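Local coordinates for protein putative adenylate cyclase (PDB 2ACA) that is a putative class IV-like adenylate cyclase of the CYTH family, which may turn ATP into cyclic AMP, though its function is not established, at residues E35-D49 against Y105-F119. Residues are numbered along the deposited sequence; the frame is centred on the assembly and turned at random.
With PO4 (phosphate ion), chain D.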
loop_
_atom_site.group_PDB
_atom_site.type_symbol
_atom_site.label_atom_id
_atom_site.label_comp_id
_atom_site.label_asym_id
_atom_site.label_seq_id
_atom_site.Cartn_x
_atom_site.Cartn_y
_atom_site.Cartn_z
ATOM N N GLU A 35 -11.263 -24.907 -3.127
ATOM C CA GLU A 35 -11.121 -23.828 -4.095
ATOM C C GLU A 35 -9.620 -23.582 -4.232
ATOM O O GLU A 35 -8.859 -23.839 -3.297
ATOM C CB GLU A 35 -11.818 -22.560 -3.589
ATOM C CG GLU A 35 -13.006 -22.102 -4.431
ATOM C CD GLU A 35 -12.606 -21.656 -5.830
ATOM O OE1 GLU A 35 -12.206 -22.518 -6.644
ATOM O OE2 GLU A 35 -12.687 -20.440 -6.113
ATOM N N VAL A 36 -9.190 -23.090 -5.387
ATOM C CA VAL A 36 -7.772 -22.837 -5.610
ATOM C C VAL A 36 -7.489 -21.361 -5.856
ATOM O O VAL A 36 -8.072 -20.755 -6.750
ATOM C CB VAL A 36 -7.259 -23.644 -6.809
ATOM C CG1 VAL A 36 -5.763 -23.478 -6.944
ATOM C CG2 VAL A 36 -7.621 -25.103 -6.638
HETATM N N MSE A 37 -6.590 -20.788 -5.058
HETATM C CA MSE A 37 -6.231 -19.380 -5.203
HETATM C C MSE A 37 -5.156 -19.277 -6.283
HETATM O O MSE A 37 -5.154 -18.359 -7.097
HETATM C CB MSE A 37 -5.722 -18.822 -3.869
HETATM C CG MSE A 37 -5.462 -17.324 -3.875
HETATM SE SE MSE A 37 -4.857 -16.636 -2.161
HETATM C CE MSE A 37 -5.039 -14.743 -2.506
ATOM N N PHE A 38 -4.237 -20.231 -6.275
ATOM C CA PHE A 38 -3.183 -20.289 -7.273
ATOM C C PHE A 38 -2.261 -21.442 -6.923
ATOM O O PHE A 38 -2.159 -21.833 -5.765
ATOM C CB PHE A 38 -2.412 -18.957 -7.352
ATOM C CG PHE A 38 -1.613 -18.632 -6.126
ATOM C CD1 PHE A 38 -0.414 -19.289 -5.867
ATOM C CD2 PHE A 38 -2.056 -17.663 -5.229
ATOM C CE1 PHE A 38 0.333 -18.980 -4.733
ATOM C CE2 PHE A 38 -1.316 -17.352 -4.093
ATOM C CZ PHE A 38 -0.122 -18.009 -3.845
ATOM N N GLU A 39 -1.600 -21.990 -7.930
ATOM C CA GLU A 39 -0.701 -23.107 -7.716
ATOM C C GLU A 39 0.625 -22.849 -8.405
ATOM O O GLU A 39 0.667 -22.233 -9.468
ATOM C CB GLU A 39 -1.315 -24.386 -8.292
ATOM C CG GLU A 39 -2.696 -24.736 -7.754
ATOM C CD GLU A 39 -3.352 -25.856 -8.549
ATOM O OE1 GLU A 39 -4.472 -26.275 -8.196
ATOM O OE2 GLU A 39 -2.742 -26.314 -9.536
ATOM N N ASN A 40 1.701 -23.316 -7.785
ATOM C CA ASN A 40 3.050 -23.187 -8.333
ATOM C C ASN A 40 3.533 -21.788 -8.765
ATOM O O ASN A 40 4.233 -21.653 -9.774
ATOM C CB ASN A 40 3.208 -24.168 -9.497
ATOM C CG ASN A 40 2.889 -25.604 -9.095
ATOM O OD1 ASN A 40 3.486 -26.146 -8.169
ATOM N ND2 ASN A 40 1.941 -26.220 -9.792
ATOM N N ASN A 41 3.161 -20.753 -8.018
ATOM C CA ASN A 41 3.632 -19.401 -8.339
ATOM C C ASN A 41 4.952 -19.202 -7.610
ATOM O O ASN A 41 5.292 -19.962 -6.700
ATOM C CB ASN A 41 2.669 -18.320 -7.834
ATOM C CG ASN A 41 1.489 -18.095 -8.755
ATOM O OD1 ASN A 41 0.945 -16.998 -8.807
ATOM N ND2 ASN A 41 1.074 -19.133 -9.466
ATOM N N GLN A 42 5.700 -18.186 -8.011
ATOM C CA GLN A 42 6.942 -17.877 -7.329
ATOM C C GLN A 42 6.609 -16.742 -6.361
ATOM O O GLN A 42 6.008 -15.738 -6.757
ATOM C CB GLN A 42 8.013 -17.402 -8.310
ATOM C CG GLN A 42 9.364 -17.183 -7.646
ATOM C CD GLN A 42 10.352 -16.455 -8.534
ATOM O OE1 GLN A 42 10.145 -15.295 -8.899
ATOM N NE2 GLN A 42 11.439 -17.133 -8.885
ATOM N N GLU A 43 6.962 -16.905 -5.091
ATOM C CA GLU A 43 6.702 -15.844 -4.137
ATOM C C GLU A 43 8.006 -15.233 -3.672
ATOM O O GLU A 43 8.897 -15.938 -3.213
ATOM C CB GLU A 43 5.931 -16.334 -2.908
ATOM C CG GLU A 43 5.698 -15.197 -1.897
ATOM C CD GLU A 43 4.998 -15.637 -0.627
ATOM O OE1 GLU A 43 3.828 -16.064 -0.701
ATOM O OE2 GLU A 43 5.619 -15.551 0.452
ATOM N N SER A 44 8.109 -13.918 -3.811
ATOM C CA SER A 44 9.292 -13.184 -3.378
ATOM C C SER A 44 8.895 -12.353 -2.170
ATOM O O SER A 44 7.818 -11.755 -2.144
ATOM C CB SER A 44 9.782 -12.252 -4.484
ATOM O OG SER A 44 10.089 -12.974 -5.658
ATOM N N ASP A 45 9.747 -12.347 -1.159
ATOM C CA ASP A 45 9.492 -11.561 0.034
ATOM C C ASP A 45 10.689 -10.668 0.336
ATOM O O ASP A 45 11.849 -11.081 0.223
ATOM C CB ASP A 45 9.192 -12.461 1.238
ATOM C CG ASP A 45 7.874 -13.210 1.091
ATOM O OD1 ASP A 45 7.859 -14.272 0.436
ATOM O OD2 ASP A 45 6.847 -12.726 1.616
ATOM N N TRP A 46 10.388 -9.429 0.696
ATOM C CA TRP A 46 11.400 -8.446 1.043
ATOM C C TRP A 46 11.082 -7.987 2.453
ATOM O O TRP A 46 10.043 -7.362 2.673
ATOM C CB TRP A 46 11.317 -7.248 0.099
ATOM C CG TRP A 46 11.786 -7.510 -1.283
ATOM C CD1 TRP A 46 13.050 -7.324 -1.764
ATOM C CD2 TRP A 46 10.996 -7.958 -2.393
ATOM N NE1 TRP A 46 13.095 -7.619 -3.108
ATOM C CE2 TRP A 46 11.850 -8.015 -3.519
ATOM C CE3 TRP A 46 9.649 -8.315 -2.547
ATOM C CZ2 TRP A 46 11.403 -8.412 -4.783
ATOM C CZ3 TRP A 46 9.203 -8.709 -3.802
ATOM C CH2 TRP A 46 10.081 -8.755 -4.907
ATOM N N PHE A 47 11.950 -8.309 3.408
ATOM C CA PHE A 47 11.735 -7.895 4.792
ATOM C C PHE A 47 12.448 -6.567 5.040
ATOM O O PHE A 47 13.596 -6.387 4.627
ATOM C CB PHE A 47 12.264 -8.948 5.768
ATOM C CG PHE A 47 11.566 -10.270 5.669
ATOM C CD1 PHE A 47 11.658 -11.038 4.509
ATOM C CD2 PHE A 47 10.791 -10.740 6.729
ATOM C CE1 PHE A 47 10.983 -12.258 4.406
ATOM C CE2 PHE A 47 10.114 -11.954 6.639
ATOM C CZ PHE A 47 10.210 -12.714 5.474
ATOM N N TYR A 48 11.771 -5.654 5.733
ATOM C CA TYR A 48 12.341 -4.339 6.029
ATOM C C TYR A 48 12.452 -4.010 7.503
ATOM O O TYR A 48 11.731 -4.556 8.343
ATOM C CB TYR A 48 11.510 -3.230 5.388
ATOM C CG TYR A 48 11.530 -3.212 3.892
ATOM C CD1 TYR A 48 10.767 -4.111 3.158
ATOM C CD2 TYR A 48 12.307 -2.287 3.203
ATOM C CE1 TYR A 48 10.779 -4.090 1.779
ATOM C CE2 TYR A 48 12.323 -2.259 1.819
ATOM C CZ TYR A 48 11.559 -3.162 1.117
ATOM O OH TYR A 48 11.573 -3.150 -0.249
ATOM N N ASP A 49 13.358 -3.084 7.798
ATOM C CA ASP A 49 13.565 -2.596 9.152
ATOM C C ASP A 49 14.490 -1.378 9.107
ATOM O O ASP A 49 15.124 -1.109 8.091
ATOM C CB ASP A 49 14.166 -3.681 10.053
ATOM C CG ASP A 49 13.802 -3.478 11.524
ATOM O OD1 ASP A 49 13.474 -2.328 11.895
ATOM O OD2 ASP A 49 13.845 -4.454 12.308
ATOM N N TYR A 105 13.567 2.926 5.940
ATOM C CA TYR A 105 13.679 1.473 6.060
ATOM C C TYR A 105 14.631 0.873 5.025
ATOM O O TYR A 105 14.830 1.439 3.957
ATOM C CB TYR A 105 12.298 0.835 5.905
ATOM C CG TYR A 105 11.365 1.132 7.056
ATOM C CD1 TYR A 105 11.452 0.412 8.246
ATOM C CD2 TYR A 105 10.412 2.152 6.966
ATOM C CE1 TYR A 105 10.609 0.693 9.327
ATOM C CE2 TYR A 105 9.564 2.446 8.041
ATOM C CZ TYR A 105 9.669 1.708 9.219
ATOM O OH TYR A 105 8.828 1.965 10.283
ATOM N N GLU A 106 15.211 -0.278 5.354
ATOM C CA GLU A 106 16.121 -0.972 4.447
ATOM C C GLU A 106 15.841 -2.482 4.427
ATOM O O GLU A 106 15.426 -3.057 5.433
ATOM C CB GLU A 106 17.579 -0.726 4.859
ATOM C CG GLU A 106 17.893 -1.086 6.298
ATOM C CD GLU A 106 19.345 -0.809 6.666
ATOM O OE1 GLU A 106 19.872 0.256 6.277
ATOM O OE2 GLU A 106 19.958 -1.650 7.352
ATOM N N VAL A 107 16.065 -3.113 3.278
ATOM C CA VAL A 107 15.849 -4.547 3.151
ATOM C C VAL A 107 16.839 -5.278 4.048
ATOM O O VAL A 107 18.046 -5.167 3.866
ATOM C CB VAL A 107 16.073 -5.038 1.701
ATOM C CG1 VAL A 107 15.790 -6.531 1.618
ATOM C CG2 VAL A 107 15.158 -4.284 0.738
ATOM N N ILE A 108 16.341 -6.010 5.032
ATOM C CA ILE A 108 17.238 -6.740 5.905
ATOM C C ILE A 108 17.241 -8.197 5.477
ATOM O O ILE A 108 17.941 -9.028 6.049
ATOM C CB ILE A 108 16.796 -6.629 7.366
ATOM C CG1 ILE A 108 15.423 -7.278 7.550
ATOM C CG2 ILE A 108 16.757 -5.156 7.768
ATOM C CD1 ILE A 108 14.895 -7.212 8.959
ATOM N N GLN A 109 16.459 -8.498 4.447
ATOM C CA GLN A 109 16.353 -9.863 3.952
ATOM C C GLN A 109 15.371 -9.976 2.792
ATOM O O GLN A 109 14.329 -9.301 2.760
ATOM C CB GLN A 109 15.922 -10.786 5.096
ATOM C CG GLN A 109 15.557 -12.194 4.683
ATOM C CD GLN A 109 15.173 -13.057 5.872
ATOM O OE1 GLN A 109 16.035 -13.548 6.610
ATOM N NE2 GLN A 109 13.871 -13.234 6.073
ATOM N N CYS A 110 15.726 -10.818 1.827
ATOM C CA CYS A 110 14.888 -11.067 0.666
ATOM C C CYS A 110 14.840 -12.573 0.466
ATOM O O CYS A 110 15.757 -13.280 0.872
ATOM C CB CYS A 110 15.446 -10.368 -0.578
ATOM S SG CYS A 110 17.212 -10.555 -0.845
ATOM N N SER A 111 13.770 -13.068 -0.147
ATOM C CA SER A 111 13.638 -14.501 -0.352
ATOM C C SER A 111 12.694 -14.856 -1.479
ATOM O O SER A 111 11.827 -14.061 -1.857
ATOM C CB SER A 111 13.143 -15.160 0.932
ATOM O OG SER A 111 11.869 -14.645 1.289
ATOM N N LYS A 112 12.875 -16.066 -2.004
ATOM C CA LYS A 112 12.050 -16.605 -3.078
ATOM C C LYS A 112 11.622 -18.018 -2.695
ATOM O O LYS A 112 12.335 -18.716 -1.976
ATOM C CB LYS A 112 12.827 -16.666 -4.397
ATOM C CG LYS A 112 13.200 -15.319 -4.987
ATOM C CD LYS A 112 13.623 -15.474 -6.443
ATOM C CE LYS A 112 14.083 -14.151 -7.047
ATOM N NZ LYS A 112 15.357 -13.656 -6.442
ATOM N N LYS A 113 10.465 -18.446 -3.181
ATOM C CA LYS A 113 9.971 -19.782 -2.876
ATOM C C LYS A 113 8.827 -20.027 -3.841
ATOM O O LYS A 113 8.253 -19.076 -4.378
ATOM C CB LYS A 113 9.453 -19.854 -1.431
ATOM C CG LYS A 113 8.047 -19.294 -1.269
ATOM C CD LYS A 113 7.814 -18.558 0.049
ATOM C CE LYS A 113 7.675 -19.489 1.232
ATOM N NZ LYS A 113 8.995 -19.992 1.659
ATOM N N ILE A 114 8.515 -21.298 -4.080
ATOM C CA ILE A 114 7.423 -21.659 -4.966
ATOM C C ILE A 114 6.264 -21.950 -4.026
ATOM O O ILE A 114 6.414 -22.708 -3.068
ATOM C CB ILE A 114 7.777 -22.909 -5.810
ATOM C CG1 ILE A 114 9.056 -22.643 -6.610
ATOM C CG2 ILE A 114 6.644 -23.243 -6.765
ATOM C CD1 ILE A 114 8.964 -21.455 -7.575
ATOM N N ARG A 115 5.114 -21.344 -4.282
ATOM C CA ARG A 115 3.980 -21.540 -3.394
ATOM C C ARG A 115 2.642 -21.854 -4.059
ATOM O O ARG A 115 2.397 -21.498 -5.214
ATOM C CB ARG A 115 3.842 -20.303 -2.488
ATOM C CG ARG A 115 2.480 -20.128 -1.820
ATOM C CD ARG A 115 2.507 -19.005 -0.789
ATOM N NE ARG A 115 3.273 -19.408 0.380
ATOM C CZ ARG A 115 3.387 -18.702 1.496
ATOM N NH1 ARG A 115 2.784 -17.524 1.607
ATOM N NH2 ARG A 115 4.077 -19.198 2.518
ATOM N N SER A 116 1.789 -22.540 -3.302
ATOM C CA SER A 116 0.449 -22.904 -3.735
ATOM C C SER A 116 -0.479 -22.676 -2.552
ATOM O O SER A 116 -0.147 -23.022 -1.416
ATOM C CB SER A 116 0.378 -24.380 -4.147
ATOM O OG SER A 116 1.044 -24.614 -5.370
ATOM N N ILE A 117 -1.634 -22.079 -2.816
ATOM C CA ILE A 117 -2.600 -21.827 -1.763
ATOM C C ILE A 117 -3.974 -22.355 -2.172
ATOM O O ILE A 117 -4.449 -22.085 -3.280
ATOM C CB ILE A 117 -2.696 -20.319 -1.450
ATOM C CG1 ILE A 117 -1.318 -19.793 -1.034
ATOM C CG2 ILE A 117 -3.712 -20.081 -0.331
ATOM C CD1 ILE A 117 -1.322 -18.361 -0.479
ATOM N N PHE A 118 -4.600 -23.122 -1.276
ATOM C CA PHE A 118 -5.917 -23.693 -1.533
ATOM C C PHE A 118 -6.900 -23.316 -0.442
ATOM O O PHE A 118 -6.508 -22.967 0.668
ATOM C CB PHE A 118 -5.849 -25.215 -1.611
ATOM C CG PHE A 118 -4.811 -25.727 -2.552
ATOM C CD1 PHE A 118 -3.524 -25.993 -2.104
ATOM C CD2 PHE A 118 -5.114 -25.944 -3.888
ATOM C CE1 PHE A 118 -2.555 -26.466 -2.970
ATOM C CE2 PHE A 118 -4.148 -26.418 -4.765
ATOM C CZ PHE A 118 -2.866 -26.680 -4.305
ATOM N N PHE A 119 -8.183 -23.401 -0.771
ATOM C CA PHE A 119 -9.247 -23.074 0.161
ATOM C C PHE A 119 -10.067 -24.323 0.481
ATOM O O PHE A 119 -10.331 -25.143 -0.401
ATOM C CB PHE A 119 -10.183 -22.018 -0.444
ATOM C CG PHE A 119 -9.556 -20.659 -0.634
ATOM C CD1 PHE A 119 -10.187 -19.702 -1.430
ATOM C CD2 PHE A 119 -8.366 -20.319 -0.003
ATOM C CE1 PHE A 119 -9.639 -18.429 -1.590
ATOM C CE2 PHE A 119 -7.809 -19.044 -0.159
ATOM C CZ PHE A 119 -8.451 -18.099 -0.954
HETATM P P PO4 D . 2.603 -16.523 5.482
HETATM O O1 PO4 D . 4.081 -16.670 5.535
HETATM O O2 PO4 D . 2.012 -16.960 6.773
HETATM O O3 PO4 D . 2.063 -17.359 4.382
HETATM O O4 PO4 D . 2.256 -15.101 5.236
HETATM O O HOH W 1 1.711 -27.706 -6.025
HETATM O O HOH W 2 9.647 -15.853 -0.619
#
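Glu43 and Arg115 form the salt bridge of this antiparallel strand pair, with Glu43 OE1 2.9 Å from Arg115 NH1. Carboxylate and guanidinium planes stand 85° apart, and Glu43 OE2 lies over one guanidinium face. The Glu43 chain is extended, with CG anti to the backbone N (chi1 179°), which carries the acid across to Arg115. Arg115 NH1 also makes a weak hydrogen bond to phosphate O3. Asp128 pairs with Arg115 NH2, while Arg65 bridges Glu43 and Asp45 and also binds the phosphate. The phosphate probably came from the crystallisation liquor, but two arginines meet it here, consistent with the triphosphate tunnel of CYTH proteins.

Backbone hydrogen bonds link the two strands along their length. Glu43 N to Lys113 O is short, at 2.6 Å, and almost straight. Classic bulges place Met37 and Phe38 against Ile117, and Ile108 and Gln109 against Phe47. At the G1 bulge of Asn40 and Asn41 against Arg115, Asn41 N binds Arg115 O, while Asn40 N donates to Ser116 OG at 2.8 Å. One water joins Glu43 O, Asp45 OD1 and Ser111 OG.

Aromatic rings carry the side-chain packing toward both ends. Gln109 NE2 sits 3.4 Å above the Phe47 ring plane, over its centre. Phe38 CZ meets Ile117 CG1 at 3.5 Å, and Arg115 O lies at the Phe38 ring edge. Met37, present as selenomethionine, sets SE obliquely beside the Phe119 ring, a Met-aromatic contact. Val107 CG2 touches Tyr48 CE2 at 3.6 Å.

Strands 35-49 and 106-120 are neighbours in the middle of the antiparallel sheet. Strand 61-68 flanks the first and strand 123-130 the second. Glu43, Asp45, Lys113 and Arg115 share one face, whereas Trp46 and Tyr48 on the other pack against helix 93-102.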